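Local coordinates for nitroreductase family protein (Sphingopyxis sp., PDB 7DP1) that reduces nitro groups of dinitroaniline herbicides, using FMN as its flavin cofactor and NADPH as electron donor, at the interface of chains A and B. Residues are numbered along the deposited sequence; one frame, centred on the assembly and turned at random. Chains: chain A/B, Nitroreductase family protein.

Contact 1: the interface of chains A and B. Residues chain A 31, 34, 55-59, 62; chain B 226-231.
Strand B:226-229 adds in parallel to strand A:54-59, so the C-terminal tail of one subunit extends the sheet of the other. Four backbone hydrogen bonds alternate along the pair. B:Asp227 N gives to A:Ala55 O at 2.9 Å, and A:Val57 N gives to B:Asp227 O at 2.7 Å. B:Gln229 N then meets A:Val57 O, and A:Thr59 N meets B:Gln229 O; in every case the donor lies nearly along the C=O axis.

Polar side chains occupy one side of the ladder. A:Arg62, bent at chi2 and chi3, presents its guanidinium side-on, and both NE (3.1 Å) and NH2 (3.2 Å) donate to the side-chain oxygen B:Gln229 OE1. The amide's other end is tied within its chain: B:Gln229 NE2 donates almost straight, at 179°, to B:Asp227 OD2 from 25° above the carboxylate plane, which is likely to fix the amide's rotation.

Aromatic packing fills the opposite side. Methyl A:Thr59 CG2 sits 3.5 Å above the centroid of the B:Phe231 ring, whose other face bears on B:Trp228 CE3. The indole lies between B:Ile226 CG2 and the poorly ordered A:Arg31, whose NH1 is 3.9 Å from the five-membered-ring centroid, a cation-pi contact with planes 23° apart. A:Leu34 CB meets the indole at its edge.

The tail thus runs along strand A:54-59, with helix A:31-41 on its aromatic side and helix A:60-74 on its polar side.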
# COMPACT_ATOMS: atom_id res chain seq x y z
N ARG A 31 -18.83 -3.47 -15.67
CA ARG A 31 -17.73 -4.45 -15.76
C ARG A 31 -16.57 -3.92 -16.61
O ARG A 31 -15.40 -4.10 -16.27
CB ARG A 31 -18.20 -5.77 -16.35
CG ARG A 31 -17.07 -6.77 -16.60
CD ARG A 31 -17.48 -7.89 -17.55
NE ARG A 31 -16.53 -9.00 -17.55
CZ ARG A 31 -15.31 -8.97 -18.09
NH1 ARG A 31 -14.53 -10.04 -18.03
NH2 ARG A 31 -14.86 -7.87 -18.67
N LEU A 34 -14.53 -1.30 -14.72
CA LEU A 34 -13.72 -1.98 -13.71
C LEU A 34 -12.50 -2.59 -14.36
O LEU A 34 -11.38 -2.50 -13.83
CB LEU A 34 -14.52 -3.07 -12.99
CG LEU A 34 -15.37 -2.67 -11.78
CD1 LEU A 34 -15.90 -3.92 -11.09
CD2 LEU A 34 -14.51 -1.86 -10.83
N ALA A 55 -6.79 -10.86 -7.26
CA ALA A 55 -8.11 -10.43 -6.83
C ALA A 55 -9.21 -11.26 -7.42
O ALA A 55 -9.19 -11.59 -8.60
CB ALA A 55 -8.33 -8.96 -7.17
N THR A 56 -10.19 -11.58 -6.59
CA THR A 56 -11.41 -12.20 -7.04
C THR A 56 -12.57 -11.21 -6.90
O THR A 56 -12.96 -10.83 -5.79
CB THR A 56 -11.69 -13.48 -6.26
OG1 THR A 56 -10.60 -14.38 -6.48
CG2 THR A 56 -13.01 -14.14 -6.72
N VAL A 57 -13.09 -10.76 -8.04
CA VAL A 57 -14.17 -9.79 -8.05
C VAL A 57 -15.50 -10.47 -8.18
O VAL A 57 -15.75 -11.16 -9.18
CB VAL A 57 -13.99 -8.80 -9.21
CG1 VAL A 57 -15.09 -7.76 -9.20
CG2 VAL A 57 -12.60 -8.14 -9.10
N VAL A 58 -16.37 -10.27 -7.19
CA VAL A 58 -17.67 -10.93 -7.24
C VAL A 58 -18.84 -9.96 -7.29
O VAL A 58 -18.75 -8.82 -6.83
CB VAL A 58 -17.85 -11.89 -6.04
CG1 VAL A 58 -16.76 -12.94 -6.04
CG2 VAL A 58 -17.87 -11.12 -4.72
N THR A 59 -19.94 -10.41 -7.88
CA THR A 59 -21.16 -9.63 -7.95
C THR A 59 -22.37 -10.56 -8.08
O THR A 59 -22.22 -11.78 -8.22
CB THR A 59 -21.14 -8.64 -9.13
OG1 THR A 59 -22.21 -7.69 -8.98
CG2 THR A 59 -21.34 -9.40 -10.45
N ARG A 62 -23.18 -14.72 -6.85
CA ARG A 62 -21.94 -15.17 -6.22
C ARG A 62 -21.65 -14.34 -4.98
O ARG A 62 -21.34 -14.86 -3.90
CB ARG A 62 -20.78 -15.08 -7.20
CG ARG A 62 -20.98 -15.96 -8.43
CD ARG A 62 -20.91 -17.43 -8.07
NE ARG A 62 -19.72 -17.71 -7.29
CZ ARG A 62 -19.74 -18.08 -6.01
NH1 ARG A 62 -20.90 -18.21 -5.38
NH2 ARG A 62 -18.60 -18.30 -5.37
N ILE B 226 -6.88 -10.96 -12.20
CA ILE B 226 -8.26 -10.78 -11.81
C ILE B 226 -9.14 -11.96 -12.23
O ILE B 226 -9.11 -12.42 -13.37
CB ILE B 226 -8.87 -9.50 -12.41
CG1 ILE B 226 -7.92 -8.30 -12.21
CG2 ILE B 226 -10.23 -9.23 -11.76
CD1 ILE B 226 -7.77 -7.83 -10.78
N ASP B 227 -9.92 -12.44 -11.27
CA ASP B 227 -10.95 -13.44 -11.54
C ASP B 227 -12.32 -12.80 -11.34
O ASP B 227 -12.56 -12.16 -10.32
CB ASP B 227 -10.77 -14.64 -10.62
CG ASP B 227 -11.73 -15.77 -10.95
OD1 ASP B 227 -11.95 -16.02 -12.15
OD2 ASP B 227 -12.25 -16.40 -10.01
N TRP B 228 -13.22 -12.97 -12.33
CA TRP B 228 -14.56 -12.40 -12.26
C TRP B 228 -15.61 -13.46 -11.92
O TRP B 228 -15.59 -14.55 -12.48
CB TRP B 228 -14.91 -11.71 -13.58
CG TRP B 228 -13.84 -10.75 -14.05
CD1 TRP B 228 -12.67 -11.07 -14.69
CD2 TRP B 228 -13.84 -9.32 -13.93
NE1 TRP B 228 -11.95 -9.94 -14.95
CE2 TRP B 228 -12.65 -8.85 -14.50
CE3 TRP B 228 -14.74 -8.40 -13.39
CZ2 TRP B 228 -12.34 -7.50 -14.56
CZ3 TRP B 228 -14.43 -7.06 -13.44
CH2 TRP B 228 -13.24 -6.62 -14.02
N GLN B 229 -16.54 -13.15 -11.01
CA GLN B 229 -17.57 -14.11 -10.64
C GLN B 229 -18.94 -13.47 -10.43
O GLN B 229 -19.07 -12.48 -9.70
CB GLN B 229 -17.18 -14.86 -9.37
CG GLN B 229 -15.98 -15.78 -9.50
CD GLN B 229 -15.79 -16.64 -8.25
OE1 GLN B 229 -16.73 -16.86 -7.51
NE2 GLN B 229 -14.56 -17.10 -8.02
N GLY B 230 -19.96 -14.04 -11.08
CA GLY B 230 -21.34 -13.59 -10.94
C GLY B 230 -21.77 -12.51 -11.91
O GLY B 230 -22.91 -12.04 -11.85
N PHE B 231 -20.88 -12.15 -12.83
CA PHE B 231 -21.19 -11.13 -13.83
C PHE B 231 -21.93 -11.78 -14.98
O PHE B 231 -22.12 -12.99 -14.97
CB PHE B 231 -19.91 -10.47 -14.36
CG PHE B 231 -19.23 -9.57 -13.37
CD1 PHE B 231 -19.29 -8.20 -13.51
CD2 PHE B 231 -18.49 -10.11 -12.31
CE1 PHE B 231 -18.64 -7.36 -12.61
CE2 PHE B 231 -17.85 -9.28 -11.40
CZ PHE B 231 -17.92 -7.91 -11.56

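Contact 2: the interface of chains A and B. Residues chain A 148-149, 151-152, 155-156, 198; chain B 148-149, 151-152, 155-156, 198.
Helices A:148-167 and B:148-167 pack against each other about the two-fold axis, and the contact is apolar: within this patch no polar atom of one chain has a bonding partner across.

CH-pi packing marks the N-terminal ends. B:Pro148 CB lies over one face of the A:Trp151 indole, 3.9 Å from the centroid of its six-membered ring and displaced toward the rim, and A:Pro148 CB covers B:Trp151 in the same way. CG of A:Trp151 stands anti to the carbonyl carbon (chi1 -81°), and the ring crosses the proline obliquely. The proline carbonyl also reaches the benzo ring, with A:Trp151 CE3 3.5 Å from B:Pro148 O. An alanine in place of A:Trp151 would remove the whole indole and would probably leave B:Pro148 without its flat partner, loosening this end of the helix pair.

Small residues permit close backbone approach nearer the axis. The two alanine CA atoms, A:Ala152 CA and B:Ala152 CA, are 4.0 Å apart, and A:Ala152 CB rests 3.3 Å from the carbonyl B:Trp151 O. At the glycines, A:Met156 CG lies 3.3 Å from B:Gly155 O, a contact made with main chain rather than a side chain.

Phenylalanines from strands 195-204 flank the pair. With CG anti to the backbone N (chi1 161°), A:Phe198 points its tip at the partner helix, placing CZ 3.3 Å from B:Ala152 CB.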
# COMPACT_ATOMS: atom_id res chain seq x y z
N PRO A 148 5.70 -9.67 4.62
CA PRO A 148 5.31 -8.29 4.92
C PRO A 148 5.65 -7.27 3.80
O PRO A 148 4.76 -6.50 3.42
CB PRO A 148 6.09 -7.98 6.21
CG PRO A 148 6.20 -9.31 6.89
CD PRO A 148 6.41 -10.30 5.76
N PRO A 149 6.88 -7.28 3.24
CA PRO A 149 7.06 -6.35 2.11
C PRO A 149 6.12 -6.63 0.93
O PRO A 149 5.80 -5.71 0.19
CB PRO A 149 8.51 -6.61 1.69
CG PRO A 149 8.76 -8.04 2.07
CD PRO A 149 8.04 -8.18 3.40
N TRP A 151 3.10 -7.68 1.29
CA TRP A 151 1.86 -7.10 1.74
C TRP A 151 1.86 -5.61 1.49
O TRP A 151 0.83 -5.06 1.12
CB TRP A 151 1.62 -7.43 3.22
CG TRP A 151 1.05 -8.82 3.35
CD1 TRP A 151 1.62 -9.98 2.88
CD2 TRP A 151 -0.20 -9.19 3.92
NE1 TRP A 151 0.80 -11.05 3.15
CE2 TRP A 151 -0.33 -10.59 3.79
CE3 TRP A 151 -1.22 -8.48 4.55
CZ2 TRP A 151 -1.44 -11.29 4.26
CZ3 TRP A 151 -2.32 -9.17 5.01
CH2 TRP A 151 -2.43 -10.57 4.86
N ALA A 152 3.01 -4.94 1.63
CA ALA A 152 3.03 -3.51 1.32
C ALA A 152 2.78 -3.28 -0.17
O ALA A 152 2.07 -2.34 -0.54
CB ALA A 152 4.35 -2.86 1.78
N GLY A 155 -0.86 -3.16 -0.81
CA GLY A 155 -1.40 -1.85 -0.42
C GLY A 155 -1.19 -0.85 -1.54
O GLY A 155 -2.08 -0.06 -1.88
N MET A 156 -0.02 -0.90 -2.14
CA MET A 156 0.30 0.02 -3.23
C MET A 156 -0.70 -0.18 -4.34
O MET A 156 -1.25 0.79 -4.88
CB MET A 156 1.73 -0.22 -3.73
CG MET A 156 2.80 0.21 -2.70
SD MET A 156 4.43 -0.31 -3.28
CE MET A 156 5.26 -0.37 -1.67
N PHE A 198 -6.30 -11.21 2.29
CA PHE A 198 -5.91 -9.99 3.00
C PHE A 198 -7.16 -9.16 3.34
O PHE A 198 -7.46 -8.92 4.50
CB PHE A 198 -4.89 -9.18 2.17
CG PHE A 198 -4.77 -7.71 2.57
CD1 PHE A 198 -4.81 -7.31 3.89
CD2 PHE A 198 -4.57 -6.74 1.60
CE1 PHE A 198 -4.69 -5.97 4.23
CE2 PHE A 198 -4.43 -5.41 1.94
CZ PHE A 198 -4.50 -5.02 3.25
N PRO B 148 1.28 -7.51 9.32
CA PRO B 148 1.16 -7.50 7.86
C PRO B 148 0.08 -6.56 7.28
O PRO B 148 0.38 -5.91 6.30
CB PRO B 148 0.86 -8.96 7.53
CG PRO B 148 1.58 -9.70 8.57
CD PRO B 148 1.42 -8.88 9.84
N PRO B 149 -1.15 -6.52 7.84
CA PRO B 149 -2.05 -5.51 7.27
C PRO B 149 -1.55 -4.06 7.47
O PRO B 149 -1.79 -3.21 6.61
CB PRO B 149 -3.36 -5.73 8.04
CG PRO B 149 -2.91 -6.32 9.38
CD PRO B 149 -1.77 -7.23 8.99
N TRP B 151 1.57 -3.18 7.38
CA TRP B 151 2.54 -3.01 6.30
C TRP B 151 1.80 -2.71 5.01
O TRP B 151 2.29 -1.96 4.17
CB TRP B 151 3.44 -4.23 6.16
CG TRP B 151 4.55 -4.20 7.17
CD1 TRP B 151 4.42 -4.07 8.54
CD2 TRP B 151 5.95 -4.31 6.91
NE1 TRP B 151 5.67 -4.08 9.13
CE2 TRP B 151 6.62 -4.22 8.15
CE3 TRP B 151 6.71 -4.47 5.75
CZ2 TRP B 151 8.01 -4.29 8.26
CZ3 TRP B 151 8.09 -4.54 5.86
CH2 TRP B 151 8.73 -4.45 7.11
N ALA B 152 0.62 -3.29 4.83
CA ALA B 152 -0.14 -2.95 3.63
C ALA B 152 -0.59 -1.49 3.68
O ALA B 152 -0.54 -0.81 2.65
CB ALA B 152 -1.36 -3.89 3.43
N GLY B 155 2.13 0.60 2.49
CA GLY B 155 2.15 0.60 1.03
C GLY B 155 1.20 1.63 0.42
O GLY B 155 1.53 2.34 -0.57
N MET B 156 0.01 1.72 1.00
CA MET B 156 -0.99 2.68 0.53
C MET B 156 -0.47 4.12 0.61
O MET B 156 -0.60 4.91 -0.33
CB MET B 156 -2.27 2.53 1.36
CG MET B 156 -2.96 1.20 1.09
SD MET B 156 -4.35 0.90 2.21
CE MET B 156 -4.44 -0.88 2.12
N PHE B 198 11.06 -0.37 6.91
CA PHE B 198 10.48 -1.07 5.77
C PHE B 198 11.33 -0.80 4.52
O PHE B 198 11.89 -1.73 3.92
CB PHE B 198 9.01 -0.67 5.54
CG PHE B 198 8.48 -1.00 4.15
CD1 PHE B 198 8.83 -2.17 3.49
CD2 PHE B 198 7.57 -0.15 3.53
CE1 PHE B 198 8.34 -2.45 2.23
CE2 PHE B 198 7.07 -0.43 2.28
CZ PHE B 198 7.46 -1.59 1.63

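Contact 3: the interface of chains A and B. Residues chain A 96, 99, 224-225; chain B 42, 51-54.
The side-chain oxygen B:Gln51 OE1 is gripped by one amide N-H, that of B:Gln42 NE2 at 2.7 Å, which arrives in the carbonyl plane on a lone pair. The other end of the B:Gln42 amide is engaged less well: B:Trp53 NE1 donates to B:Gln42 OE1 at 2.9 Å, nearly straight (173° at the hydrogen) and in the indole plane, but from 42° above the carbonyl plane. With both ends engaged, the amide is probably held against flipping.

Against this braced surface comes A:Val225. Its CG2 meets the amide tip to tip, 3.5 Å from B:Gln42 OE1, while CG1 packs alongside the indole at 3.7 Å from B:Trp53 CD1.

Charge plays a looser part. A:Arg99, extended from CG to NE, brings NH1 to 3.0 Å from the backbone carbonyl B:Gln51 O, but its N-H points away and no hydrogen bond forms; A:Trp96 CD1 lies over one face of the guanidinium. Within chain A, A:Arg99 NH2 makes a salt bridge with the carboxylate A:Glu224 OE2 at 3.3 Å, weak as a hydrogen bond and ending on a poorly ordered residue.

The patch sets the start of helix A:96-109, 3-10 helix A:222-224 and A:Val225 against B:Gln42, just past helix B:31-41, and the segment 51-53 leading into strand B:54-59.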
# COMPACT_ATOMS: atom_id res chain seq x y z
N TRP A 96 -1.76 4.90 18.63
CA TRP A 96 -2.54 4.20 17.63
C TRP A 96 -3.93 3.83 18.10
O TRP A 96 -4.90 3.95 17.36
CB TRP A 96 -1.79 2.94 17.19
CG TRP A 96 -0.49 3.27 16.58
CD1 TRP A 96 -0.27 3.82 15.35
CD2 TRP A 96 0.80 3.12 17.18
NE1 TRP A 96 1.07 4.00 15.15
CE2 TRP A 96 1.75 3.58 16.26
CE3 TRP A 96 1.24 2.62 18.41
CZ2 TRP A 96 3.12 3.56 16.52
CZ3 TRP A 96 2.60 2.61 18.68
CH2 TRP A 96 3.52 3.07 17.74
N ARG A 99 -6.54 6.48 17.84
CA ARG A 99 -6.88 6.86 16.47
C ARG A 99 -8.11 6.13 15.94
O ARG A 99 -9.01 6.76 15.37
CB ARG A 99 -5.68 6.60 15.55
CG ARG A 99 -4.45 7.44 15.92
CD ARG A 99 -3.23 7.10 15.05
NE ARG A 99 -2.04 7.83 15.50
CZ ARG A 99 -0.88 7.90 14.85
NH1 ARG A 99 -0.71 7.25 13.69
NH2 ARG A 99 0.13 8.59 15.37
N GLU A 224 3.46 14.16 13.89
CA GLU A 224 3.50 12.79 14.39
C GLU A 224 3.96 11.79 13.35
O GLU A 224 4.05 10.60 13.64
CB GLU A 224 2.12 12.35 14.90
CG GLU A 224 1.60 13.10 16.11
CD GLU A 224 0.37 12.45 16.70
OE1 GLU A 224 -0.72 13.06 16.65
OE2 GLU A 224 0.48 11.31 17.21
N VAL A 225 4.28 12.27 12.15
CA VAL A 225 4.54 11.38 11.03
C VAL A 225 5.94 11.53 10.47
O VAL A 225 6.63 10.54 10.20
CB VAL A 225 3.56 11.64 9.84
CG1 VAL A 225 3.78 10.63 8.75
CG2 VAL A 225 2.10 11.65 10.29
N GLN B 42 -1.15 11.93 3.65
CA GLN B 42 -1.71 11.48 4.92
C GLN B 42 -3.19 11.10 4.73
O GLN B 42 -3.77 10.44 5.59
CB GLN B 42 -1.58 12.58 6.01
CG GLN B 42 -1.84 12.09 7.43
CD GLN B 42 -0.79 11.11 7.90
OE1 GLN B 42 0.33 11.08 7.36
NE2 GLN B 42 -1.13 10.30 8.90
N GLN B 51 -3.08 4.73 10.68
CA GLN B 51 -2.05 5.57 10.05
C GLN B 51 -0.66 5.19 10.54
O GLN B 51 0.08 6.04 11.08
CB GLN B 51 -2.29 7.05 10.35
CG GLN B 51 -3.59 7.61 9.83
CD GLN B 51 -3.96 8.86 10.59
OE1 GLN B 51 -3.38 9.94 10.36
NE2 GLN B 51 -4.92 8.74 11.50
N PRO B 52 -0.30 3.91 10.37
CA PRO B 52 0.88 3.36 11.05
C PRO B 52 2.20 3.81 10.44
O PRO B 52 3.23 3.60 11.08
CB PRO B 52 0.70 1.85 10.88
CG PRO B 52 -0.02 1.73 9.55
CD PRO B 52 -0.93 2.92 9.47
N TRP B 53 2.19 4.43 9.25
CA TRP B 53 3.45 4.84 8.64
C TRP B 53 4.16 5.96 9.43
O TRP B 53 3.52 6.87 9.97
CB TRP B 53 3.23 5.30 7.19
CG TRP B 53 2.11 6.31 7.05
CD1 TRP B 53 2.19 7.66 7.17
CD2 TRP B 53 0.74 6.02 6.74
NE1 TRP B 53 0.96 8.24 6.97
CE2 TRP B 53 0.05 7.25 6.68
CE3 TRP B 53 0.02 4.83 6.49
CZ2 TRP B 53 -1.31 7.34 6.40
CZ3 TRP B 53 -1.34 4.92 6.21
CH2 TRP B 53 -1.99 6.16 6.17
N GLN B 54 5.48 5.88 9.49
CA GLN B 54 6.28 6.99 10.05
C GLN B 54 7.45 7.24 9.10
O GLN B 54 7.98 6.28 8.53
CB GLN B 54 6.80 6.67 11.45
CG GLN B 54 5.79 6.75 12.55
CD GLN B 54 6.37 6.30 13.88
OE1 GLN B 54 6.18 5.16 14.30
NE2 GLN B 54 7.07 7.21 14.55

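Contact 2 lies near the middle of the dimer interface, its C-alpha centre about 14 Å from that of contact 3 and about 23 Å from that of contact 1; contacts 1 and 3 are about 33 Å apart. Contacts 1 and 3 use the same pieces with the chains exchanged: residues 224-225 of chain A lead into its strand 226-229, the twin of the strand that pairs in contact 1, and both draw on strand 54-59. By two-fold symmetry each tail therefore crosses to the other subunit, consistent with an intertwined dimer. A:Phe198 and A:Met156 of contact 2 line FMN pockets, which may couple dimer packing to the cofactor site.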